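Side-chain contact in hypothetical protein TTHA1606 (Thermus thermophilus, PDB 2YYB), which is of uncertain function but belongs to the GTP cyclohydrolase 1 type 2/NIF3 family and is predicted to bind divalent metal ions: residues V7-A12 / A222-A227. Sequence-based numbering, arbitrary orientation.
Sequences VRYLDA and AAHLEA
Y9 and H224 reach toward each other between two helices, 3-13 and 216-229, that pack on the same mixed beta-sheet of this NIF3-family fold. The N-to-C directions of the two segments differ by 124°. Their axes stay 12.6 Å apart, so the side chains span the gap. Nearer the sheet the contact is apolar and buried: L10 CD2 lies 3.7 Å from L225 CD2, the two leucines crossing at about a right angle. Their branched ends suit this layer, where F60 touches L10 and I62 touches L225. On the more exposed side a phenol and an imidazole take over. Y9 holds CG anti to its own N (chi1 176°), which carries the phenol across. L225 CD2 lies at the edge of the Y9 ring, 3.8 Å from Y9 CE2. The rings of Y9 and H224 meet rim to rim, their planes 28° apart, without stacking; F229 packs edge-to-face with Y9 and Y13 stacks on H224. Replacing Y9 with an alanine would probably leave H224 NE2 without its phenol partner and open a gap beside L225. Tyrosine suits the place because its hydroxyl can give or accept: Y9 OH and H224 NE2 share a 2.7 Å hydrogen bond, with NE2 near the tyrosine ring plane.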
ATOM      1  N   VAL A   7       3.749 -31.819  15.620  1.00 40.37           N
ATOM      2  CA  VAL A   7       3.584 -30.540  14.952  1.00 40.44           C
ATOM      3  C   VAL A   7       2.473 -30.617  13.889  1.00 42.56           C
ATOM      4  O   VAL A   7       1.656 -29.698  13.770  1.00 43.85           O
ATOM      5  CB  VAL A   7       4.909 -30.059  14.310  1.00 38.65           C
ATOM      6  CG1 VAL A   7       4.669 -28.804  13.504  1.00 35.65           C
ATOM      7  CG2 VAL A   7       5.938 -29.771  15.395  1.00 37.08           C
ATOM      8  N   ARG A   8       2.432 -31.715  13.140  1.00 41.70           N
ATOM      9  CA  ARG A   8       1.414 -31.907  12.113  1.00 42.60           C
ATOM     10  C   ARG A   8       0.027 -31.926  12.747  1.00 43.61           C
ATOM     11  O   ARG A   8      -0.889 -31.234  12.287  1.00 43.46           O
ATOM     12  CB  ARG A   8       1.649 -33.225  11.381  1.00 43.91           C
ATOM     13  CG  ARG A   8       1.740 -33.124   9.871  1.00 46.06           C
ATOM     14  CD  ARG A   8       2.932 -33.920   9.379  1.00 49.38           C
ATOM     15  NE  ARG A   8       3.059 -35.188  10.094  1.00 52.26           N
ATOM     16  CZ  ARG A   8       4.182 -35.900  10.164  1.00 54.30           C
ATOM     17  NH1 ARG A   8       5.281 -35.468   9.552  1.00 54.98           N
ATOM     18  NH2 ARG A   8       4.216 -37.037  10.859  1.00 54.50           N
ATOM     19  N   TYR A   9      -0.124 -32.713  13.809  1.00 43.36           N
ATOM     20  CA  TYR A   9      -1.403 -32.794  14.493  1.00 44.18           C
ATOM     21  C   TYR A   9      -1.842 -31.413  14.958  1.00 45.30           C
ATOM     22  O   TYR A   9      -2.941 -30.965  14.625  1.00 46.83           O
ATOM     23  CB  TYR A   9      -1.321 -33.712  15.702  1.00 43.47           C
ATOM     24  CG  TYR A   9      -2.607 -33.748  16.505  1.00 45.24           C
ATOM     25  CD1 TYR A   9      -3.749 -34.409  16.016  1.00 45.91           C
ATOM     26  CD2 TYR A   9      -2.685 -33.143  17.764  1.00 43.82           C
ATOM     27  CE1 TYR A   9      -4.939 -34.472  16.772  1.00 43.20           C
ATOM     28  CE2 TYR A   9      -3.863 -33.200  18.519  1.00 43.89           C
ATOM     29  CZ  TYR A   9      -4.982 -33.868  18.017  1.00 44.41           C
ATOM     30  OH  TYR A   9      -6.129 -33.936  18.772  1.00 44.93           O
ATOM     31  N   LEU A  10      -0.984 -30.736  15.723  1.00 44.45           N
ATOM     32  CA  LEU A  10      -1.309 -29.406  16.233  1.00 43.09           C
ATOM     33  C   LEU A  10      -1.708 -28.413  15.152  1.00 42.69           C
ATOM     34  O   LEU A  10      -2.695 -27.696  15.303  1.00 42.44           O
ATOM     35  CB  LEU A  10      -0.149 -28.857  17.052  1.00 42.17           C
ATOM     36  CG  LEU A  10       0.010 -29.630  18.363  1.00 41.93           C
ATOM     37  CD1 LEU A  10       1.194 -29.089  19.159  1.00 41.22           C
ATOM     38  CD2 LEU A  10      -1.278 -29.504  19.159  1.00 41.16           C
ATOM     39  N   ASP A  11      -0.961 -28.370  14.059  1.00 41.94           N
ATOM     40  CA  ASP A  11      -1.306 -27.453  12.986  1.00 42.29           C
ATOM     41  C   ASP A  11      -2.709 -27.812  12.487  1.00 43.92           C
ATOM     42  O   ASP A  11      -3.504 -26.940  12.114  1.00 45.41           O
ATOM     43  CB  ASP A  11      -0.300 -27.569  11.844  1.00 39.80           C
ATOM     44  CG  ASP A  11       1.095 -27.097  12.239  1.00 39.82           C
ATOM     45  OD1 ASP A  11       2.047 -27.414  11.507  1.00 36.33           O
ATOM     46  OD2 ASP A  11       1.243 -26.401  13.269  1.00 41.32           O
ATOM     47  N   ALA A  12      -3.015 -29.102  12.500  1.00 44.47           N
ATOM     48  CA  ALA A  12      -4.311 -29.579  12.039  1.00 45.75           C
ATOM     49  C   ALA A  12      -5.417 -29.222  13.019  1.00 46.43           C
ATOM     50  O   ALA A  12      -6.401 -28.574  12.652  1.00 47.53           O
ATOM     51  CB  ALA A  12      -4.266 -31.081  11.848  1.00 46.89           C
ATOM     52  N   ALA A 222      -2.359 -28.528  26.362  1.00 41.17           N
ATOM     53  CA  ALA A 222      -1.466 -29.546  26.912  1.00 41.37           C
ATOM     54  C   ALA A 222      -2.243 -30.738  27.456  1.00 42.73           C
ATOM     55  O   ALA A 222      -1.841 -31.875  27.245  1.00 44.07           O
ATOM     56  CB  ALA A 222      -0.583 -28.953  28.004  1.00 38.58           C
ATOM     57  N   ALA A 223      -3.354 -30.471  28.145  1.00 43.50           N
ATOM     58  CA  ALA A 223      -4.203 -31.518  28.725  1.00 43.18           C
ATOM     59  C   ALA A 223      -4.830 -32.379  27.636  1.00 43.29           C
ATOM     60  O   ALA A 223      -5.061 -33.583  27.820  1.00 43.03           O
ATOM     61  CB  ALA A 223      -5.292 -30.894  29.566  1.00 43.15           C
ATOM     62  N   HIS A 224      -5.121 -31.743  26.510  1.00 42.00           N
ATOM     63  CA  HIS A 224      -5.700 -32.427  25.368  1.00 41.19           C
ATOM     64  C   HIS A 224      -4.680 -33.420  24.840  1.00 41.40           C
ATOM     65  O   HIS A 224      -4.997 -34.586  24.631  1.00 42.88           O
ATOM     66  CB  HIS A 224      -6.050 -31.413  24.291  1.00 41.35           C
ATOM     67  CG  HIS A 224      -6.542 -32.018  23.016  1.00 43.08           C
ATOM     68  ND1 HIS A 224      -7.613 -32.879  22.962  1.00 44.95           N
ATOM     69  CD2 HIS A 224      -6.153 -31.824  21.733  1.00 44.10           C
ATOM     70  CE1 HIS A 224      -7.868 -33.187  21.703  1.00 45.08           C
ATOM     71  NE2 HIS A 224      -6.996 -32.560  20.936  1.00 44.38           N
ATOM     72  N   LEU A 225      -3.445 -32.966  24.651  1.00 40.65           N
ATOM     73  CA  LEU A 225      -2.411 -33.845  24.131  1.00 40.00           C
ATOM     74  C   LEU A 225      -2.112 -35.002  25.076  1.00 39.74           C
ATOM     75  O   LEU A 225      -1.677 -36.048  24.631  1.00 41.30           O
ATOM     76  CB  LEU A 225      -1.127 -33.066  23.826  1.00 37.61           C
ATOM     77  CG  LEU A 225      -1.178 -31.935  22.792  1.00 36.95           C
ATOM     78  CD1 LEU A 225       0.144 -31.176  22.814  1.00 35.87           C
ATOM     79  CD2 LEU A 225      -1.457 -32.480  21.405  1.00 35.26           C
ATOM     80  N   GLU A 226      -2.339 -34.832  26.372  1.00 40.26           N
ATOM     81  CA  GLU A 226      -2.072 -35.926  27.308  1.00 42.50           C
ATOM     82  C   GLU A 226      -3.192 -36.952  27.273  1.00 44.43           C
ATOM     83  O   GLU A 226      -2.999 -38.120  27.618  1.00 43.18           O
ATOM     84  CB  GLU A 226      -1.949 -35.420  28.737  1.00 42.32           C
ATOM     85  CG  GLU A 226      -1.746 -36.543  29.744  1.00 46.73           C
ATOM     86  CD  GLU A 226      -1.458 -36.029  31.145  1.00 51.09           C
ATOM     87  OE1 GLU A 226      -0.765 -36.736  31.911  1.00 52.43           O
ATOM     88  OE2 GLU A 226      -1.929 -34.915  31.490  1.00 53.91           O
ATOM     89  N   ALA A 227      -4.371 -36.495  26.864  1.00 45.64           N
ATOM     90  CA  ALA A 227      -5.533 -37.351  26.791  1.00 45.85           C
ATOM     91  C   ALA A 227      -5.453 -38.190  25.547  1.00 46.39           C
ATOM     92  O   ALA A 227      -5.866 -39.339  25.541  1.00 47.91           O
ATOM     93  CB  ALA A 227      -6.807 -36.508  26.767  1.00 45.11           C
TER